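Local atomic coordinates of Lys-gingipain W83 (PDB entry 6I9A), a protein that acts as a calcium-binding cysteine endopeptidase that strongly prefers to cleave after lysine, degrades host proteins such as haemoglobin, collagen and immunoglobulins, and may be a virulence factor. Residues Gln182-Thr187 with Ala315-Asp320; Gly286-Trp291 with His351-Ala356; Val436-Thr439 with Pro445-Lys448. All coordinates share one frame; numbering follows the deposited sequence. Where two conformers were deposited one is given.

Interaction 1 (Gln182-Thr187 with Ala315-Asp320); sequences QEHGYT and ATFLED. With NA (sodium ion), chain E.
Phe317 is the one residue of 315-320 in the contact, and it touches two aromatic side chains of 182-187; no hydrogen bond joins the segments. Its far ring edge meets the phenol end of Tyr186. The closest approach is Phe317 CZ to Tyr186 OH, 3.5 Å. Beside it, Phe317 CZ lies 3.9 Å from Tyr186 CE2. The two side chains come from opposite directions, so rim meets rim and neither ring covers the other's face.

His184 touches the same phenylalanine at a second point. His184 CD2 and Phe317 CD2 are 4.0 Å apart. The ring planes are almost perpendicular, at 89°, but the approach is oblique. The imidazole also has a polar partner outside the contact, as ND1 is hydrogen-bonded to Asn181 OD1.

Phe317 lies within a metal-binding turn, between the ligands Thr316 and Leu318. The carbonyl oxygens of Ala315 and Thr316 coordinate the sodium ion at 2.7 and 2.5 Å, and Leu318 O does so at 2.3 Å. Ser321 O, Tyr322 O and Asn323 OD1 complete the six-ligand site, so the ion probably steadies the backbone on both sides of Phe317. With CG anti to its own carbonyl carbon (chi1 -77°), Phe317 carries its ring away from the sodium and toward the loop.

The contact is plain structural packing in the peptidase C25 domain. It joins helix 312-317 to the connection between helix 163-178 and strand 188-192, an outer strand of the six-stranded mixed sheet. Tyr186 also packs on Val153 of strand 152-157, while Ala315 and Thr316 rest on helix 325-342.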
loop_
_atom_site.group_PDB
_atom_site.type_symbol
_atom_site.label_atom_id
_atom_site.label_comp_id
_atom_site.label_asym_id
_atom_site.label_seq_id
_atom_site.Cartn_x
_atom_site.Cartn_y
_atom_site.Cartn_z
ATOM N N GLN A 182 -11.544 -1.462 20.491
ATOM C CA GLN A 182 -11.524 -2.833 21.002
ATOM C C GLN A 182 -12.535 -3.720 20.286
ATOM O O GLN A 182 -12.274 -4.925 20.104
ATOM C CB GLN A 182 -11.765 -2.859 22.515
ATOM C CG GLN A 182 -11.673 -4.289 23.125
ATOM C CD GLN A 182 -10.329 -5.004 22.886
ATOM O OE1 GLN A 182 -9.368 -4.845 23.671
ATOM N NE2 GLN A 182 -10.227 -5.850 21.828
ATOM N N GLU A 183 -13.640 -3.143 19.810
ATOM C CA GLU A 183 -14.685 -3.919 19.124
ATOM C C GLU A 183 -14.181 -4.454 17.792
ATOM O O GLU A 183 -14.727 -5.443 17.278
ATOM C CB GLU A 183 -15.952 -3.046 18.924
ATOM C CG GLU A 183 -16.612 -2.673 20.260
ATOM C CD GLU A 183 -16.002 -1.564 21.135
ATOM O OE1 GLU A 183 -14.979 -0.921 20.774
ATOM O OE2 GLU A 183 -16.602 -1.307 22.201
ATOM N N HIS A 184 -13.093 -3.867 17.237
ATOM C CA HIS A 184 -12.453 -4.356 16.009
ATOM C C HIS A 184 -11.179 -5.127 16.304
ATOM O O HIS A 184 -10.456 -5.497 15.387
ATOM C CB HIS A 184 -12.160 -3.190 15.046
ATOM C CG HIS A 184 -13.415 -2.666 14.410
ATOM N ND1 HIS A 184 -14.307 -1.900 15.126
ATOM C CD2 HIS A 184 -13.917 -2.875 13.165
ATOM C CE1 HIS A 184 -15.320 -1.640 14.287
ATOM N NE2 HIS A 184 -15.115 -2.187 13.108
ATOM N N GLY A 185 -10.927 -5.423 17.577
ATOM C CA GLY A 185 -9.774 -6.225 17.986
ATOM C C GLY A 185 -8.537 -5.478 18.409
ATOM O O GLY A 185 -7.545 -6.134 18.725
ATOM N N TYR A 186 -8.558 -4.156 18.448
ATOM C CA TYR A 186 -7.382 -3.400 18.862
ATOM C C TYR A 186 -7.345 -3.271 20.362
ATOM O O TYR A 186 -8.272 -2.689 20.961
ATOM C CB TYR A 186 -7.355 -2.004 18.209
ATOM C CG TYR A 186 -7.150 -2.118 16.717
ATOM C CD1 TYR A 186 -5.872 -2.252 16.180
ATOM C CD2 TYR A 186 -8.219 -2.006 15.833
ATOM C CE1 TYR A 186 -5.669 -2.342 14.796
ATOM C CE2 TYR A 186 -8.023 -2.073 14.456
ATOM C CZ TYR A 186 -6.741 -2.197 13.945
ATOM O OH TYR A 186 -6.570 -2.238 12.574
ATOM N N THR A 187 -6.315 -3.847 20.968
ATOM C CA THR A 187 -6.151 -3.834 22.419
ATOM C C THR A 187 -5.537 -2.545 22.924
ATOM O O THR A 187 -5.689 -2.226 24.106
ATOM C CB THR A 187 -5.227 -5.012 22.847
ATOM O OG1 THR A 187 -3.955 -4.874 22.211
ATOM C CG2 THR A 187 -5.836 -6.375 22.484
ATOM N N ALA A 315 -12.783 2.956 3.977
ATOM C CA ALA A 315 -12.443 1.999 2.942
ATOM C C ALA A 315 -11.557 0.918 3.516
ATOM O O ALA A 315 -11.768 -0.275 3.223
ATOM C CB ALA A 315 -11.718 2.747 1.826
ATOM N N THR A 316 -10.580 1.314 4.341
ATOM C CA THR A 316 -9.671 0.331 4.944
ATOM C C THR A 316 -10.506 -0.790 5.571
ATOM O O THR A 316 -10.197 -1.983 5.390
ATOM C CB THR A 316 -8.814 1.032 6.032
ATOM O OG1 THR A 316 -8.005 2.079 5.427
ATOM C CG2 THR A 316 -7.854 0.036 6.648
ATOM N N PHE A 317 -11.525 -0.400 6.342
ATOM C CA PHE A 317 -12.281 -1.367 7.121
ATOM C C PHE A 317 -13.450 -2.040 6.398
ATOM O O PHE A 317 -14.067 -2.933 6.965
ATOM C CB PHE A 317 -12.729 -0.719 8.437
ATOM C CG PHE A 317 -11.581 -0.647 9.422
ATOM C CD1 PHE A 317 -10.607 0.335 9.312
ATOM C CD2 PHE A 317 -11.387 -1.662 10.360
ATOM C CE1 PHE A 317 -9.457 0.303 10.121
ATOM C CE2 PHE A 317 -10.268 -1.650 11.192
ATOM C CZ PHE A 317 -9.310 -0.703 11.056
ATOM N N LEU A 318 -13.715 -1.705 5.135
ATOM C CA LEU A 318 -14.586 -2.550 4.319
ATOM C C LEU A 318 -13.879 -3.907 4.203
ATOM O O LEU A 318 -12.687 -3.989 3.909
ATOM C CB LEU A 318 -14.818 -1.960 2.924
ATOM C CG LEU A 318 -15.679 -0.728 2.894
ATOM C CD1 LEU A 318 -15.707 -0.175 1.453
ATOM C CD2 LEU A 318 -17.104 -1.005 3.378
ATOM N N GLU A 319 -14.616 -4.974 4.465
ATOM C CA GLU A 319 -14.024 -6.301 4.447
ATOM C C GLU A 319 -13.720 -6.801 3.037
ATOM O O GLU A 319 -12.718 -7.516 2.864
ATOM C CB GLU A 319 -14.949 -7.312 5.155
ATOM C CG GLU A 319 -15.043 -7.088 6.658
ATOM C CD GLU A 319 -13.784 -7.320 7.474
ATOM O OE1 GLU A 319 -13.756 -6.872 8.642
ATOM O OE2 GLU A 319 -12.827 -7.945 6.962
ATOM N N ASP A 320 -14.564 -6.454 2.079
ATOM C CA ASP A 320 -14.482 -7.053 0.746
ATOM C C ASP A 320 -13.900 -6.170 -0.333
ATOM O O ASP A 320 -13.887 -6.568 -1.497
ATOM C CB ASP A 320 -15.880 -7.560 0.326
ATOM C CG ASP A 320 -16.398 -8.636 1.284
ATOM O OD1 ASP A 320 -15.569 -9.363 1.877
ATOM O OD2 ASP A 320 -17.616 -8.713 1.475
HETATM NA NA NA E . -10.873 -2.785 3.174
#

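Interaction 2 (Gly286-Trp291 with His351-Ala356); sequences GEDYYW and HYYWEA. With H8E (benzyl-N-[(2S)-1-[[(3S)-7-amino-1-(benzylamino)-1,2-dioxoheptan-3-yl]amino]-5-(2-methyl-2-phenylhydrazinyl)-1,5-dioxopentan-2-yl]carbamate), chain I.
Glu287 lays its CB over one face of the Tyr353 ring, a CH-pi contact with CB 3.5 Å from the ring centroid. The two residues belong to helices that cross at -72° in the peptidase C25 domain, beside the pocket that holds the inhibitor's lysine-like arm, consistent with the P1 lysine site. The fit is close, with Glu287 CB 3.2 Å from Tyr353 CZ. Beyond CB the glutamate chain bends at chi2 (81°), and its carboxylate accepts bonds from the backbone N of His347 and Gly349. At the ring edge, Trp291 CD1 meets Tyr353 CD1 at 3.9 Å.

Tyr353 OH donates a hydrogen bond of 2.6 Å to Asp288 OD1, approaching from above the carboxylate plane, 61° out of it. Tyr357 OH is a second partner of OD1. Together the two hydroxyls hold one end of the carboxylate, which would fix its rotation. Tyr353 is therefore a second-shell residue behind Asp288. The other oxygen faces the inhibitor, whose aminobutyl arm mimics a lysine side chain. Ser283 OG also bonds to this oxygen. The terminal amine NAB of the inhibitor donates to Asp288 OD2 at 2.9 Å.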
loop_
_atom_site.group_PDB
_atom_site.type_symbol
_atom_site.label_atom_id
_atom_site.label_comp_id
_atom_site.label_asym_id
_atom_site.label_seq_id
_atom_site.Cartn_x
_atom_site.Cartn_y
_atom_site.Cartn_z
ATOM N N GLY A 286 -8.262 21.082 4.646
ATOM C CA GLY A 286 -9.596 20.652 4.224
ATOM C C GLY A 286 -9.604 19.337 3.481
ATOM O O GLY A 286 -10.242 18.369 3.885
ATOM N N GLU A 287 -8.808 19.255 2.390
ATOM C CA GLU A 287 -8.758 17.999 1.624
ATOM C C GLU A 287 -8.247 16.855 2.495
ATOM O O GLU A 287 -8.762 15.761 2.333
ATOM C CB GLU A 287 -7.917 18.115 0.369
ATOM C CG GLU A 287 -8.643 18.631 -0.868
ATOM C CD GLU A 287 -8.831 20.129 -0.975
ATOM O OE1 GLU A 287 -8.629 20.855 0.029
ATOM O OE2 GLU A 287 -9.180 20.577 -2.106
ATOM N N ASP A 288 -7.266 17.084 3.399
ATOM C CA ASP A 288 -6.822 15.952 4.225
ATOM C C ASP A 288 -7.932 15.483 5.159
ATOM O O ASP A 288 -7.996 14.301 5.524
ATOM C CB ASP A 288 -5.590 16.303 5.054
ATOM C CG ASP A 288 -4.244 16.127 4.384
ATOM O OD1 ASP A 288 -4.204 15.721 3.177
ATOM O OD2 ASP A 288 -3.236 16.325 5.076
ATOM N N TYR A 289 -8.801 16.420 5.627
ATOM C CA TYR A 289 -9.937 16.027 6.479
ATOM C C TYR A 289 -10.828 15.028 5.712
ATOM O O TYR A 289 -11.157 13.968 6.203
ATOM C CB TYR A 289 -10.663 17.293 6.920
ATOM C CG TYR A 289 -11.802 17.178 7.899
ATOM C CD1 TYR A 289 -11.784 16.247 8.946
ATOM C CD2 TYR A 289 -12.808 18.132 7.906
ATOM C CE1 TYR A 289 -12.784 16.261 9.923
ATOM C CE2 TYR A 289 -13.761 18.186 8.908
ATOM C CZ TYR A 289 -13.748 17.246 9.911
ATOM O OH TYR A 289 -14.705 17.268 10.930
ATOM N N TYR A 290 -11.220 15.419 4.510
ATOM C CA TYR A 290 -12.065 14.537 3.708
ATOM C C TYR A 290 -11.351 13.239 3.377
ATOM O O TYR A 290 -11.963 12.168 3.401
ATOM C CB TYR A 290 -12.476 15.218 2.364
ATOM C CG TYR A 290 -13.043 16.614 2.545
ATOM C CD1 TYR A 290 -14.026 16.867 3.495
ATOM C CD2 TYR A 290 -12.639 17.658 1.723
ATOM C CE1 TYR A 290 -14.532 18.149 3.677
ATOM C CE2 TYR A 290 -13.156 18.938 1.876
ATOM C CZ TYR A 290 -14.112 19.171 2.847
ATOM O OH TYR A 290 -14.609 20.447 2.996
ATOM N N TRP A 291 -10.042 13.346 3.082
ATOM C CA TRP A 291 -9.229 12.162 2.753
ATOM C C TRP A 291 -9.404 11.072 3.781
ATOM O O TRP A 291 -9.675 9.927 3.452
ATOM C CB TRP A 291 -7.778 12.625 2.643
ATOM C CG TRP A 291 -6.814 11.723 1.947
ATOM C CD1 TRP A 291 -6.356 11.894 0.675
ATOM C CD2 TRP A 291 -6.060 10.629 2.501
ATOM N NE1 TRP A 291 -5.382 10.977 0.391
ATOM C CE2 TRP A 291 -5.153 10.202 1.506
ATOM C CE3 TRP A 291 -6.032 9.992 3.750
ATOM C CZ2 TRP A 291 -4.211 9.196 1.720
ATOM C CZ3 TRP A 291 -5.146 8.935 3.941
ATOM C CH2 TRP A 291 -4.226 8.561 2.948
ATOM N N HIS A 351 -7.148 17.415 -8.665
ATOM C CA HIS A 351 -6.009 17.102 -9.514
ATOM C C HIS A 351 -4.695 17.177 -8.683
ATOM O O HIS A 351 -3.832 16.290 -8.768
ATOM C CB HIS A 351 -6.008 18.042 -10.721
ATOM C CG HIS A 351 -5.019 17.689 -11.782
ATOM N ND1 HIS A 351 -5.065 18.351 -13.006
ATOM C CD2 HIS A 351 -4.039 16.754 -11.840
ATOM C CE1 HIS A 351 -4.091 17.832 -13.754
ATOM N NE2 HIS A 351 -3.450 16.850 -13.103
ATOM N N TYR A 352 -4.553 18.253 -7.917
ATOM C CA TYR A 352 -3.414 18.408 -7.042
ATOM C C TYR A 352 -3.242 17.172 -6.148
ATOM O O TYR A 352 -2.135 16.671 -5.987
ATOM C CB TYR A 352 -3.611 19.680 -6.207
ATOM C CG TYR A 352 -2.474 20.021 -5.280
ATOM C CD1 TYR A 352 -2.311 19.356 -4.073
ATOM C CD2 TYR A 352 -1.629 21.095 -5.547
ATOM C CE1 TYR A 352 -1.314 19.720 -3.176
ATOM C CE2 TYR A 352 -0.631 21.470 -4.656
ATOM C CZ TYR A 352 -0.475 20.783 -3.476
ATOM O OH TYR A 352 0.480 21.224 -2.588
ATOM N N TYR A 353 -4.345 16.711 -5.516
ATOM C CA TYR A 353 -4.247 15.547 -4.598
ATOM C C TYR A 353 -3.789 14.285 -5.310
ATOM O O TYR A 353 -2.937 13.561 -4.767
ATOM C CB TYR A 353 -5.561 15.304 -3.826
ATOM C CG TYR A 353 -5.432 15.915 -2.438
ATOM C CD1 TYR A 353 -5.448 15.116 -1.297
ATOM C CD2 TYR A 353 -5.177 17.278 -2.275
ATOM C CE1 TYR A 353 -5.205 15.657 -0.036
ATOM C CE2 TYR A 353 -4.865 17.811 -1.030
ATOM C CZ TYR A 353 -4.882 16.995 0.082
ATOM O OH TYR A 353 -4.597 17.539 1.303
ATOM N N TRP A 354 -4.284 14.026 -6.537
ATOM C CA TRP A 354 -3.819 12.836 -7.263
ATOM C C TRP A 354 -2.350 12.966 -7.593
ATOM O O TRP A 354 -1.655 11.944 -7.587
ATOM C CB TRP A 354 -4.695 12.614 -8.497
ATOM C CG TRP A 354 -6.072 12.117 -8.153
ATOM C CD1 TRP A 354 -7.227 12.862 -8.046
ATOM C CD2 TRP A 354 -6.415 10.775 -7.768
ATOM N NE1 TRP A 354 -8.270 12.059 -7.650
ATOM C CE2 TRP A 354 -7.802 10.762 -7.465
ATOM C CE3 TRP A 354 -5.676 9.592 -7.622
ATOM C CZ2 TRP A 354 -8.472 9.593 -7.065
ATOM C CZ3 TRP A 354 -6.341 8.443 -7.258
ATOM C CH2 TRP A 354 -7.717 8.442 -6.949
ATOM N N GLU A 355 -1.830 14.181 -7.874
ATOM C CA GLU A 355 -0.398 14.376 -8.083
ATOM C C GLU A 355 0.411 14.321 -6.772
ATOM O O GLU A 355 1.624 14.073 -6.810
ATOM C CB GLU A 355 -0.137 15.746 -8.712
ATOM C CG GLU A 355 -0.523 15.888 -10.180
ATOM C CD GLU A 355 -0.173 17.241 -10.758
ATOM O OE1 GLU A 355 0.036 18.212 -9.992
ATOM O OE2 GLU A 355 -0.079 17.324 -12.000
ATOM N N ALA A 356 -0.219 14.668 -5.649
ATOM C CA ALA A 356 0.495 14.884 -4.397
ATOM C C ALA A 356 0.843 13.599 -3.633
ATOM O O ALA A 356 1.973 13.411 -3.196
ATOM C CB ALA A 356 -0.346 15.778 -3.476
HETATM C CAQ H8E I . 7.115 22.705 8.289
HETATM C CAK H8E I . 7.933 22.540 9.425
HETATM C CAH H8E I . 7.452 22.891 10.688
HETATM C CAL H8E I . 6.177 23.425 10.851
HETATM C CAR H8E I . 5.403 23.592 9.713
HETATM C CBO H8E I . 5.816 23.213 8.443
HETATM C CBA H8E I . 4.965 23.470 7.349
HETATM N NBE H8E I . 4.002 22.385 7.098
HETATM C CBL H8E I . 2.753 22.605 6.602
HETATM O OAE H8E I . 2.314 23.751 6.441
HETATM C CBN H8E I . 1.934 21.361 6.272
HETATM O OAG H8E I . 2.349 20.311 6.853
HETATM C CBS H8E I . 0.400 21.634 6.376
HETATM C CBB H8E I . -0.430 20.356 6.542
HETATM C CAY H8E I . -1.919 20.637 6.764
HETATM C CAX H8E I . -2.824 19.403 6.679
HETATM C CAW H8E I . -2.665 18.485 7.884
HETATM N NAB H8E I . -3.601 17.330 7.745
HETATM N NBG H8E I . -0.123 22.428 5.257
HETATM C C H8E I . -0.725 23.613 5.346
HETATM O O H8E I . -0.892 24.256 6.374
HETATM C CA H8E I . -1.037 24.219 3.984
HETATM N N H8E I . -2.114 25.203 4.043
HETATM C CBK H8E I . -3.400 24.860 4.310
HETATM O OAD H8E I . -3.667 23.696 4.641
HETATM O OBI H8E I . -4.254 25.807 4.205
HETATM C CBD H8E I . -5.660 25.548 4.566
HETATM C CBP H8E I . -6.428 26.791 4.621
HETATM C CAS H8E I . -7.232 27.211 3.560
HETATM C CAM H8E I . -8.006 28.410 3.599
HETATM C CAI H8E I . -7.854 29.198 4.753
HETATM C CAN H8E I . -7.001 28.811 5.775
HETATM C CAT H8E I . -6.290 27.624 5.732
HETATM C CB H8E I . 0.225 24.897 3.426
HETATM C CG H8E I . 0.766 26.030 4.338
HETATM C CD H8E I . 2.170 26.402 3.963
HETATM O OE1 H8E I . 2.385 27.188 3.039
HETATM N NE2 H8E I . 3.095 25.739 4.681
HETATM N NBT H8E I . 4.467 25.809 4.391
HETATM C CAA H8E I . 5.034 24.484 4.022
HETATM C CBQ H8E I . 5.192 26.758 5.174
HETATM C CAU H8E I . 6.562 26.608 5.440
HETATM C CAO H8E I . 7.251 27.583 6.158
HETATM C CAJ H8E I . 6.582 28.707 6.626
HETATM C CAP H8E I . 5.219 28.851 6.408
HETATM C CAV H8E I . 4.529 27.890 5.666
#

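Interaction 3 (Val436-Thr439 with Pro445-Lys448); sequences VVIT and PVIK
Val436 and Lys448 pair through two backbone hydrogen bonds, Val436 N to Lys448 O and Lys448 N to Val436 O, each 2.9 Å long. Ile438 and Val446 do the same two residues along the strand. Ile438 N gives to Val446 O at 2.9 Å, and Val446 N gives to Ile438 O. All four bonds are nearly straight, with N-H...O angles of 164° to 174°.

One CA-H...O contact lies between the bonded pairs, with Val437 CA 3.2 Å from Val446 O. Another follows at the turn end, where Pro445 CA lies 3.5 Å from Ile438 O. Val437 and Ile447 form the non-hydrogen-bonded pair between the two bonded ones.

These strands, 432-439 and 446-452, make an antiparallel beta hairpin in the C-terminal Ig-like domain. Strand 446-452 is an edge strand of the beta sandwich within this chain. On the other side of strand 432-439, Val437 and Thr439 make backbone bonds to Ala401 and Tyr399 of strand 399-404. Val436 packs on Ile392 and Ile438 on Ala394, consistent with packing across the sandwich.

Apolar side-chain contacts occur on both faces. On one, Ile438 CB meets Val446 CB at 4.0 Å. Tyr377 touches both of these side chains and Lys448 as well. On the other face, Val437 and Ile447 touch through their CG2 methyls at 4.4 Å. The second methyl of Val437, CG1, is anti to the backbone N (chi1 174°), which brings it within 3.8 Å of Val446 O. Val437 and Ile447 also pack on Trp34 of helix 25-37. Near the turn, Thr439 CG2 reaches Pro445 CB at 4.3 Å.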
loop_
_atom_site.group_PDB
_atom_site.type_symbol
_atom_site.label_atom_id
_atom_site.label_comp_id
_atom_site.label_asym_id
_atom_site.label_seq_id
_atom_site.Cartn_x
_atom_site.Cartn_y
_atom_site.Cartn_z
ATOM N N VAL A 436 2.069 -24.091 -2.833
ATOM C CA VAL A 436 0.669 -23.699 -2.826
ATOM C C VAL A 436 0.536 -22.652 -1.773
ATOM O O VAL A 436 0.830 -22.902 -0.611
ATOM C CB VAL A 436 -0.297 -24.870 -2.559
ATOM C CG1 VAL A 436 -1.751 -24.398 -2.607
ATOM C CG2 VAL A 436 -0.064 -26.005 -3.556
ATOM N N VAL A 437 0.095 -21.452 -2.155
ATOM C CA VAL A 437 -0.051 -20.303 -1.240
ATOM C C VAL A 437 -1.478 -19.866 -1.287
ATOM O O VAL A 437 -2.063 -19.729 -2.377
ATOM C CB VAL A 437 0.946 -19.165 -1.584
ATOM C CG1 VAL A 437 0.690 -17.924 -0.713
ATOM C CG2 VAL A 437 2.382 -19.649 -1.396
ATOM N N ILE A 438 -2.055 -19.637 -0.102
ATOM C CA ILE A 438 -3.430 -19.149 0.015
ATOM C C ILE A 438 -3.433 -17.897 0.853
ATOM O O ILE A 438 -2.920 -17.927 1.986
ATOM C CB ILE A 438 -4.381 -20.210 0.612
ATOM C CG1 ILE A 438 -4.232 -21.582 -0.119
ATOM C CG2 ILE A 438 -5.840 -19.697 0.602
ATOM C CD1 ILE A 438 -5.094 -22.727 0.553
ATOM N N THR A 439 -3.961 -16.814 0.296
ATOM C CA THR A 439 -3.998 -15.531 1.028
ATOM C C THR A 439 -5.405 -14.986 0.994
ATOM O O THR A 439 -6.231 -15.328 0.136
ATOM C CB THR A 439 -3.017 -14.509 0.388
ATOM O OG1 THR A 439 -3.349 -14.293 -0.991
ATOM C CG2 THR A 439 -1.544 -14.926 0.493
ATOM N N PRO A 445 -1.414 -16.010 6.072
ATOM C CA PRO A 445 -1.205 -16.803 4.832
ATOM C C PRO A 445 -1.044 -18.285 5.142
ATOM O O PRO A 445 -0.572 -18.667 6.228
ATOM C CB PRO A 445 0.103 -16.221 4.268
ATOM C CG PRO A 445 0.880 -15.740 5.513
ATOM C CD PRO A 445 -0.208 -15.225 6.457
ATOM N N VAL A 446 -1.390 -19.111 4.163
ATOM C CA VAL A 446 -1.138 -20.562 4.184
ATOM C C VAL A 446 -0.066 -20.810 3.145
ATOM O O VAL A 446 -0.242 -20.410 1.965
ATOM C CB VAL A 446 -2.425 -21.333 3.862
ATOM C CG1 VAL A 446 -2.152 -22.832 3.799
ATOM C CG2 VAL A 446 -3.543 -21.017 4.851
ATOM N N ILE A 447 1.055 -21.405 3.541
ATOM C CA ILE A 447 2.200 -21.640 2.643
ATOM C C ILE A 447 2.569 -23.107 2.761
ATOM O O ILE A 447 3.068 -23.561 3.791
ATOM C CB ILE A 447 3.360 -20.718 3.013
ATOM C CG1 ILE A 447 2.947 -19.242 2.962
ATOM C CG2 ILE A 447 4.599 -21.014 2.108
ATOM C CD1 ILE A 447 4.070 -18.302 3.444
ATOM N N LYS A 448 2.217 -23.882 1.753
ATOM C CA LYS A 448 2.347 -25.345 1.796
ATOM C C LYS A 448 2.945 -25.842 0.490
ATOM O O LYS A 448 3.258 -25.034 -0.403
ATOM C CB LYS A 448 0.959 -25.982 2.046
ATOM C CG LYS A 448 0.357 -25.653 3.405
ATOM C CD LYS A 448 1.145 -26.324 4.582
ATOM C CE LYS A 448 0.642 -25.857 5.926
ATOM N NZ LYS A 448 1.269 -26.643 7.026
#

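In the fold
Interactions 1 and 2 lie in the peptidase C25 domain, and interaction 3 lies in the C-terminal Ig-like domain. The segments of the first two alternate along the chain, in the order 182-187, 286-291, 315-320, 351-356. Helices 285-293 and 312-317, one from each contact, follow each other directly. The nearest atoms of interactions 1 and 2 are about 8 Å apart. Interaction 3 comes last and is local, a hairpin. Its centre is about 37 Å from that of interaction 2, on the opposite side of the chain's centre. Interaction 1 lies between in distance, its centre about 23 Å from that of interaction 3 and about 24 Å from that of interaction 2. The inhibitor pocket at interaction 2 is thus remote from the Ig-like domain.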